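Local coordinates for KLLA0F20702p (PDB 5Y5A), which is the yeast telomerase subunit Est1, which probably helps recruit telomerase to chromosome ends through its contact with the telomere-binding protein Cdc13, at residues D364-Q376 against S390-F402. Residues are numbered along the deposited sequence; the frame is centred on the assembly and turned at random.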
ATOM      1  N   ASP A 364       3.209   7.463   7.379  1.00 34.69           N
ATOM      2  CA  ASP A 364       2.235   8.494   7.712  1.00 41.36           C
ATOM      3  C   ASP A 364       2.055   9.500   6.574  1.00 44.70           C
ATOM      4  O   ASP A 364       0.939   9.924   6.288  1.00 39.82           O
ATOM      5  CB  ASP A 364       2.652   9.234   8.989  1.00 33.08           C
ATOM      6  CG  ASP A 364       2.301   8.470  10.259  1.00 45.42           C
ATOM      7  OD1 ASP A 364       1.891   7.289  10.176  1.00 37.45           O
ATOM      8  OD2 ASP A 364       2.453   9.064  11.352  1.00 43.50           O
ATOM      9  N   LEU A 365       3.167   9.878   5.943  1.00 49.46           N
ATOM     10  CA  LEU A 365       3.148  10.805   4.815  1.00 43.94           C
ATOM     11  C   LEU A 365       2.321  10.260   3.655  1.00 37.91           C
ATOM     12  O   LEU A 365       1.432  10.937   3.144  1.00 35.10           O
ATOM     13  CB  LEU A 365       4.578  11.105   4.349  1.00 44.26           C
ATOM     14  CG  LEU A 365       4.695  11.879   3.036  1.00 43.45           C
ATOM     15  CD1 LEU A 365       4.274  13.332   3.207  1.00 38.81           C
ATOM     16  CD2 LEU A 365       6.112  11.788   2.465  1.00 49.97           C
ATOM     17  N   ILE A 366       2.594   9.025   3.255  1.00 40.81           N
ATOM     18  CA  ILE A 366       1.857   8.417   2.148  1.00 41.63           C
ATOM     19  C   ILE A 366       0.380   8.182   2.478  1.00 38.87           C
ATOM     20  O   ILE A 366      -0.496   8.445   1.645  1.00 38.28           O
ATOM     21  CB  ILE A 366       2.493   7.094   1.733  1.00 43.88           C
ATOM     22  CG1 ILE A 366       3.961   7.324   1.363  1.00 46.10           C
ATOM     23  CG2 ILE A 366       1.737   6.485   0.557  1.00 37.28           C
ATOM     24  CD1 ILE A 366       4.798   6.080   1.502  1.00 43.54           C
ATOM     25  N   LEU A 367       0.103   7.691   3.685  1.00 35.65           N
ATOM     26  CA  LEU A 367      -1.275   7.553   4.154  1.00 36.12           C
ATOM     27  C   LEU A 367      -2.030   8.882   4.007  1.00 38.87           C
ATOM     28  O   LEU A 367      -3.135   8.929   3.472  1.00 38.51           O
ATOM     29  CB  LEU A 367      -1.300   7.095   5.609  1.00 29.15           C
ATOM     30  CG  LEU A 367      -2.621   7.204   6.370  1.00 35.86           C
ATOM     31  CD1 LEU A 367      -3.655   6.206   5.834  1.00 40.21           C
ATOM     32  CD2 LEU A 367      -2.394   6.982   7.857  1.00 39.38           C
ATOM     33  N   LEU A 368      -1.400   9.956   4.475  1.00 37.79           N
ATOM     34  CA  LEU A 368      -1.986  11.290   4.464  1.00 38.50           C
ATOM     35  C   LEU A 368      -2.243  11.806   3.049  1.00 40.69           C
ATOM     36  O   LEU A 368      -3.325  12.326   2.755  1.00 39.62           O
ATOM     37  CB  LEU A 368      -1.070  12.260   5.217  1.00 41.67           C
ATOM     38  CG  LEU A 368      -1.597  13.677   5.408  1.00 40.69           C
ATOM     39  CD1 LEU A 368      -2.896  13.645   6.212  1.00 36.21           C
ATOM     40  CD2 LEU A 368      -0.536  14.552   6.076  1.00 35.74           C
ATOM     41  N   ILE A 369      -1.249  11.667   2.175  1.00 38.25           N
ATOM     42  CA  ILE A 369      -1.414  12.043   0.765  1.00 36.83           C
ATOM     43  C   ILE A 369      -2.573  11.263   0.148  1.00 42.65           C
ATOM     44  O   ILE A 369      -3.466  11.838  -0.476  1.00 40.20           O
ATOM     45  CB  ILE A 369      -0.120  11.793  -0.044  1.00 32.86           C
ATOM     46  CG1 ILE A 369       0.863  12.938   0.187  1.00 33.73           C
ATOM     47  CG2 ILE A 369      -0.419  11.669  -1.552  1.00 34.08           C
ATOM     48  CD1 ILE A 369       2.273  12.651  -0.300  1.00 35.13           C
ATOM     49  N   GLY A 370      -2.552   9.949   0.334  1.00 38.42           N
ATOM     50  CA  GLY A 370      -3.636   9.100  -0.119  1.00 33.55           C
ATOM     51  C   GLY A 370      -4.979   9.505   0.465  1.00 33.31           C
ATOM     52  O   GLY A 370      -5.987   9.492  -0.227  1.00 37.49           O
ATOM     53  N   SER A 371      -4.987   9.890   1.735  1.00 33.24           N
ATOM     54  CA  SER A 371      -6.225  10.260   2.407  1.00 35.56           C
ATOM     55  C   SER A 371      -6.923  11.483   1.823  1.00 35.81           C
ATOM     56  O   SER A 371      -8.135  11.647   2.003  1.00 37.83           O
ATOM     57  CB  SER A 371      -5.963  10.492   3.891  1.00 36.35           C
ATOM     58  OG  SER A 371      -5.801   9.242   4.544  1.00 42.52           O
ATOM     59  N   PHE A 372      -6.178  12.349   1.139  1.00 34.58           N
ATOM     60  CA  PHE A 372      -6.809  13.499   0.489  1.00 35.66           C
ATOM     61  C   PHE A 372      -7.697  13.007  -0.649  1.00 34.01           C
ATOM     62  O   PHE A 372      -8.756  13.578  -0.917  1.00 39.35           O
ATOM     63  CB  PHE A 372      -5.768  14.506  -0.039  1.00 36.58           C
ATOM     64  CG  PHE A 372      -6.379  15.659  -0.822  1.00 38.64           C
ATOM     65  CD1 PHE A 372      -6.989  16.719  -0.163  1.00 35.72           C
ATOM     66  CD2 PHE A 372      -6.333  15.679  -2.207  1.00 35.79           C
ATOM     67  CE1 PHE A 372      -7.552  17.770  -0.867  1.00 38.11           C
ATOM     68  CE2 PHE A 372      -6.900  16.733  -2.929  1.00 43.22           C
ATOM     69  CZ  PHE A 372      -7.509  17.778  -2.259  1.00 44.32           C
ATOM     70  N   HIS A 373      -7.268  11.941  -1.318  1.00 37.12           N
ATOM     71  CA  HIS A 373      -8.058  11.384  -2.411  1.00 40.72           C
ATOM     72  C   HIS A 373      -9.141  10.452  -1.867  1.00 39.10           C
ATOM     73  O   HIS A 373     -10.174  10.291  -2.490  1.00 43.80           O
ATOM     74  CB  HIS A 373      -7.161  10.656  -3.412  1.00 41.29           C
ATOM     75  CG  HIS A 373      -6.084  11.526  -3.986  1.00 44.76           C
ATOM     76  ND1 HIS A 373      -6.266  12.277  -5.127  1.00 42.71           N
ATOM     77  CD2 HIS A 373      -4.828  11.789  -3.554  1.00 39.83           C
ATOM     78  CE1 HIS A 373      -5.162  12.954  -5.383  1.00 40.91           C
ATOM     79  NE2 HIS A 373      -4.272  12.676  -4.448  1.00 40.88           N
ATOM     80  N   MET A 374      -8.905   9.845  -0.706  1.00 35.27           N
ATOM     81  CA  MET A 374      -9.986   9.148  -0.004  1.00 40.61           C
ATOM     82  C   MET A 374     -11.113  10.153   0.265  1.00 39.55           C
ATOM     83  O   MET A 374     -12.283   9.881  -0.005  1.00 37.73           O
ATOM     84  CB  MET A 374      -9.499   8.524   1.308  1.00 30.42           C
ATOM     85  CG  MET A 374      -8.409   7.459   1.137  1.00 29.91           C
ATOM     86  SD  MET A 374      -8.924   6.063   0.104  1.00 40.77           S
ATOM     87  CE  MET A 374     -10.001   5.184   1.239  1.00 37.44           C
ATOM     88  N   TYR A 375     -10.735  11.315   0.796  1.00 35.38           N
ATOM     89  CA  TYR A 375     -11.669  12.405   1.057  1.00 41.15           C
ATOM     90  C   TYR A 375     -12.529  12.730  -0.173  1.00 41.93           C
ATOM     91  O   TYR A 375     -13.743  12.898  -0.056  1.00 47.17           O
ATOM     92  CB  TYR A 375     -10.908  13.669   1.512  1.00 36.65           C
ATOM     93  CG  TYR A 375     -11.795  14.857   1.873  1.00 33.55           C
ATOM     94  CD1 TYR A 375     -12.437  15.596   0.890  1.00 33.93           C
ATOM     95  CD2 TYR A 375     -11.977  15.240   3.201  1.00 41.91           C
ATOM     96  CE1 TYR A 375     -13.246  16.665   1.204  1.00 38.10           C
ATOM     97  CE2 TYR A 375     -12.790  16.319   3.527  1.00 43.04           C
ATOM     98  CZ  TYR A 375     -13.416  17.027   2.517  1.00 43.01           C
ATOM     99  OH  TYR A 375     -14.219  18.098   2.811  1.00 50.02           O
ATOM    100  N   GLN A 376     -11.904  12.837  -1.341  1.00 40.11           N
ATOM    101  CA  GLN A 376     -12.643  13.245  -2.538  1.00 41.44           C
ATOM    102  C   GLN A 376     -13.566  12.146  -3.018  1.00 40.00           C
ATOM    103  O   GLN A 376     -14.653  12.427  -3.508  1.00 44.21           O
ATOM    104  CB  GLN A 376     -11.683  13.659  -3.658  1.00 38.95           C
ATOM    105  CG  GLN A 376     -10.801  14.855  -3.296  1.00 39.08           C
ATOM    106  CD  GLN A 376     -10.037  15.384  -4.487  1.00 49.59           C
ATOM    107  OE1 GLN A 376     -10.077  16.580  -4.782  1.00 53.63           O
ATOM    108  NE2 GLN A 376      -9.344  14.491  -5.192  1.00 56.92           N
ATOM    109  N   SER A 390     -14.131  23.068   3.482  1.00 49.92           N
ATOM    110  CA  SER A 390     -13.799  21.831   4.187  1.00 50.54           C
ATOM    111  C   SER A 390     -12.647  21.106   3.507  1.00 52.05           C
ATOM    112  O   SER A 390     -11.719  20.645   4.166  1.00 54.51           O
ATOM    113  CB  SER A 390     -15.011  20.898   4.267  1.00 49.84           C
ATOM    114  OG  SER A 390     -16.012  21.439   5.104  1.00 54.95           O
ATOM    115  N   GLU A 391     -12.722  21.002   2.187  1.00 50.34           N
ATOM    116  CA  GLU A 391     -11.663  20.384   1.399  1.00 52.05           C
ATOM    117  C   GLU A 391     -10.367  21.194   1.514  1.00 49.57           C
ATOM    118  O   GLU A 391      -9.280  20.633   1.637  1.00 50.14           O
ATOM    119  CB  GLU A 391     -12.107  20.248  -0.066  1.00 50.94           C
ATOM    120  CG  GLU A 391     -11.089  19.598  -0.993  1.00 51.80           C
ATOM    121  CD  GLU A 391     -11.700  19.141  -2.316  1.00 62.93           C
ATOM    122  OE1 GLU A 391     -10.974  19.109  -3.331  1.00 61.53           O
ATOM    123  OE2 GLU A 391     -12.903  18.801  -2.339  1.00 71.98           O
ATOM    124  N   THR A 392     -10.489  22.517   1.495  1.00 51.10           N
ATOM    125  CA  THR A 392      -9.334  23.404   1.633  1.00 43.25           C
ATOM    126  C   THR A 392      -8.680  23.263   3.015  1.00 43.14           C
ATOM    127  O   THR A 392      -7.443  23.271   3.139  1.00 39.85           O
ATOM    128  CB  THR A 392      -9.745  24.873   1.392  1.00 47.09           C
ATOM    129  OG1 THR A 392     -10.266  24.998   0.067  1.00 54.62           O
ATOM    130  CG2 THR A 392      -8.567  25.825   1.557  1.00 42.43           C
ATOM    131  N   LYS A 393      -9.509  23.124   4.048  1.00 45.64           N
ATOM    132  CA  LYS A 393      -9.011  22.937   5.412  1.00 50.30           C
ATOM    133  C   LYS A 393      -8.157  21.669   5.533  1.00 48.13           C
ATOM    134  O   LYS A 393      -7.169  21.651   6.267  1.00 50.30           O
ATOM    135  CB  LYS A 393     -10.171  22.877   6.414  1.00 52.73           C
ATOM    136  CG  LYS A 393     -10.861  24.204   6.680  1.00 55.11           C
ATOM    137  CD  LYS A 393      -9.933  25.165   7.391  1.00 69.81           C
ATOM    138  CE  LYS A 393     -10.635  26.467   7.731  1.00 75.07           C
ATOM    139  NZ  LYS A 393      -9.711  27.391   8.446  1.00 77.54           N
ATOM    140  N   PHE A 394      -8.537  20.613   4.815  1.00 45.23           N
ATOM    141  CA  PHE A 394      -7.784  19.356   4.861  1.00 46.65           C
ATOM    142  C   PHE A 394      -6.432  19.539   4.182  1.00 40.35           C
ATOM    143  O   PHE A 394      -5.406  19.096   4.687  1.00 40.42           O
ATOM    144  CB  PHE A 394      -8.562  18.209   4.194  1.00 41.60           C
ATOM    145  CG  PHE A 394      -7.986  16.829   4.476  1.00 39.30           C
ATOM    146  CD1 PHE A 394      -7.087  16.628   5.520  1.00 41.45           C
ATOM    147  CD2 PHE A 394      -8.337  15.742   3.688  1.00 40.96           C
ATOM    148  CE1 PHE A 394      -6.558  15.368   5.783  1.00 42.73           C
ATOM    149  CE2 PHE A 394      -7.808  14.469   3.940  1.00 41.91           C
ATOM    150  CZ  PHE A 394      -6.916  14.287   4.990  1.00 43.49           C
ATOM    151  N   LEU A 395      -6.451  20.189   3.027  1.00 40.59           N
ATOM    152  CA  LEU A 395      -5.248  20.436   2.248  1.00 43.02           C
ATOM    153  C   LEU A 395      -4.274  21.301   3.054  1.00 44.26           C
ATOM    154  O   LEU A 395      -3.062  21.075   3.036  1.00 46.05           O
ATOM    155  CB  LEU A 395      -5.622  21.102   0.922  1.00 43.50           C
ATOM    156  CG  LEU A 395      -4.762  20.897  -0.327  1.00 46.73           C
ATOM    157  CD1 LEU A 395      -4.372  19.445  -0.511  1.00 44.18           C
ATOM    158  CD2 LEU A 395      -5.536  21.393  -1.536  1.00 43.94           C
ATOM    159  N   GLU A 396      -4.819  22.270   3.786  1.00 44.36           N
ATOM    160  CA  GLU A 396      -4.015  23.114   4.664  1.00 44.35           C
ATOM    161  C   GLU A 396      -3.313  22.278   5.725  1.00 47.61           C
ATOM    162  O   GLU A 396      -2.121  22.462   5.961  1.00 45.84           O
ATOM    163  CB  GLU A 396      -4.877  24.183   5.340  1.00 50.00           C
ATOM    164  CG  GLU A 396      -5.280  25.327   4.429  1.00 63.10           C
ATOM    165  CD  GLU A 396      -6.233  26.295   5.099  1.00 75.25           C
ATOM    166  OE1 GLU A 396      -6.574  26.068   6.280  1.00 82.26           O
ATOM    167  OE2 GLU A 396      -6.643  27.279   4.444  1.00 76.34           O
ATOM    168  N   PHE A 397      -4.057  21.372   6.363  1.00 43.70           N
ATOM    169  CA  PHE A 397      -3.483  20.494   7.377  1.00 44.71           C
ATOM    170  C   PHE A 397      -2.393  19.630   6.765  1.00 40.16           C
ATOM    171  O   PHE A 397      -1.347  19.408   7.366  1.00 38.38           O
ATOM    172  CB  PHE A 397      -4.551  19.591   8.022  1.00 40.40           C
ATOM    173  CG  PHE A 397      -3.963  18.486   8.854  1.00 36.81           C
ATOM    174  CD1 PHE A 397      -3.341  18.772  10.066  1.00 34.30           C
ATOM    175  CD2 PHE A 397      -3.997  17.171   8.413  1.00 39.27           C
ATOM    176  CE1 PHE A 397      -2.768  17.757  10.838  1.00 38.44           C
ATOM    177  CE2 PHE A 397      -3.432  16.151   9.169  1.00 40.05           C
ATOM    178  CZ  PHE A 397      -2.813  16.442  10.389  1.00 38.80           C
ATOM    179  N   ILE A 398      -2.653  19.129   5.564  1.00 36.80           N
ATOM    180  CA  ILE A 398      -1.680  18.281   4.894  1.00 38.04           C
ATOM    181  C   ILE A 398      -0.378  19.048   4.665  1.00 37.33           C
ATOM    182  O   ILE A 398       0.713  18.540   4.939  1.00 35.61           O
ATOM    183  CB  ILE A 398      -2.244  17.735   3.567  1.00 39.48           C
ATOM    184  CG1 ILE A 398      -3.388  16.764   3.878  1.00 40.08           C
ATOM    185  CG2 ILE A 398      -1.166  17.028   2.765  1.00 36.07           C
ATOM    186  CD1 ILE A 398      -4.004  16.124   2.686  1.00 31.15           C
ATOM    187  N   PHE A 399      -0.482  20.290   4.201  1.00 40.11           N
ATOM    188  CA  PHE A 399       0.735  21.052   3.934  1.00 40.70           C
ATOM    189  C   PHE A 399       1.391  21.532   5.225  1.00 40.62           C
ATOM    190  O   PHE A 399       2.597  21.748   5.270  1.00 39.19           O
ATOM    191  CB  PHE A 399       0.436  22.207   2.978  1.00 39.63           C
ATOM    192  CG  PHE A 399       0.493  21.791   1.538  1.00 38.38           C
ATOM    193  CD1 PHE A 399      -0.588  21.162   0.943  1.00 33.69           C
ATOM    194  CD2 PHE A 399       1.658  21.944   0.807  1.00 36.94           C
ATOM    195  CE1 PHE A 399      -0.532  20.747  -0.381  1.00 40.36           C
ATOM    196  CE2 PHE A 399       1.724  21.522  -0.519  1.00 37.80           C
ATOM    197  CZ  PHE A 399       0.627  20.929  -1.111  1.00 41.17           C
ATOM    198  N   LYS A 400       0.602  21.656   6.284  1.00 43.08           N
ATOM    199  CA  LYS A 400       1.154  21.899   7.605  1.00 44.70           C
ATOM    200  C   LYS A 400       2.073  20.732   7.992  1.00 46.61           C
ATOM    201  O   LYS A 400       3.175  20.934   8.505  1.00 44.62           O
ATOM    202  CB  LYS A 400       0.033  22.071   8.631  1.00 46.77           C
ATOM    203  CG  LYS A 400       0.529  22.388  10.024  1.00 51.84           C
ATOM    204  CD  LYS A 400      -0.618  22.626  10.987  1.00 56.40           C
ATOM    205  CE  LYS A 400      -0.082  22.982  12.367  1.00 63.50           C
ATOM    206  NZ  LYS A 400      -1.165  23.321  13.330  1.00 71.54           N
ATOM    207  N   PHE A 401       1.608  19.512   7.724  1.00 40.97           N
ATOM    208  CA  PHE A 401       2.379  18.293   7.982  1.00 36.46           C
ATOM    209  C   PHE A 401       3.665  18.264   7.157  1.00 35.44           C
ATOM    210  O   PHE A 401       4.735  17.926   7.672  1.00 36.87           O
ATOM    211  CB  PHE A 401       1.528  17.058   7.671  1.00 37.71           C
ATOM    212  CG  PHE A 401       2.143  15.767   8.117  1.00 36.29           C
ATOM    213  CD1 PHE A 401       1.940  15.297   9.405  1.00 35.91           C
ATOM    214  CD2 PHE A 401       2.910  15.011   7.244  1.00 38.46           C
ATOM    215  CE1 PHE A 401       2.493  14.097   9.822  1.00 40.66           C
ATOM    216  CE2 PHE A 401       3.474  13.808   7.655  1.00 43.25           C
ATOM    217  CZ  PHE A 401       3.266  13.354   8.941  1.00 40.97           C
ATOM    218  N   PHE A 402       3.539  18.615   5.876  1.00 36.92           N
ATOM    219  CA  PHE A 402       4.684  18.758   4.970  1.00 37.12           C
ATOM    220  C   PHE A 402       5.747  19.697   5.535  1.00 36.34           C
ATOM    221  O   PHE A 402       6.907  19.323   5.677  1.00 40.90           O
ATOM    222  CB  PHE A 402       4.245  19.299   3.601  1.00 33.06           C
ATOM    223  CG  PHE A 402       3.527  18.302   2.732  1.00 41.42           C
ATOM    224  CD1 PHE A 402       3.155  17.061   3.218  1.00 37.10           C
ATOM    225  CD2 PHE A 402       3.226  18.621   1.413  1.00 39.57           C
ATOM    226  CE1 PHE A 402       2.499  16.160   2.410  1.00 38.01           C
ATOM    227  CE2 PHE A 402       2.568  17.723   0.601  1.00 35.22           C
ATOM    228  CZ  PHE A 402       2.203  16.485   1.103  1.00 35.85           C
TER
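CD1 of Leu-395 sits over one face of the Phe-372 ring, 3.9 Å from its centroid and 22° off the normal, a CH-pi contact. With CG of Phe-372 anti to the backbone N (chi1 175°), the ring reaches across to 390-402, where CE1 meets that Leu-395 methyl, and it fits as a knob among Glu-391, Phe-394, Leu-395 and Ile-398. The Glu-391 carboxylate stands steeply to the ring plane, with OE1 near CZ of Phe-372, and CD1 of Ile-398 lies 3.6 Å from CB of Phe-372.

In the other direction Phe-394 is the knob, in a hole formed by Leu-368, Ser-371, Phe-372 and Tyr-375. Its edge meets the carbonyl of Ser-371 almost in the ring plane, CE2 to O 3.4 Å, and the ring also stacks on His-324 of helix 318-325. Tyr-375 meets Phe-394 obliquely, with planes 40° apart, while its OH reaches CB of Ser-390 at 3.3 Å. An alanine in place of Tyr-375 is likely to leave CD2 of Phe-394 and the Ser-390–Glu-391 turn of the helix without the ring that packs on them.

Further along, Leu-368 is a third knob, set among Phe-394, Phe-397, Ile-398 and Phe-401: CD2 leans on CG of Phe-401 at 3.6 Å, CD1 touches CE2 of Phe-397, and CG slides past CG1 of Ile-398. Beyond it, CD1 of Leu-365 and CG1 of Ile-369 both reach the Phe-402 ring, the latter at its edge. The axes of 364-376 and 390-402 approach to 10.6 Å and run antiparallel, and the interface between them is mainly apolar and aromatic. Helices 339-379 and 385-410 thus form an antiparallel helical hairpin with knobs-into-holes packing, inside the all-helical, TPR-clan DNA/RNA-binding domain of Est1.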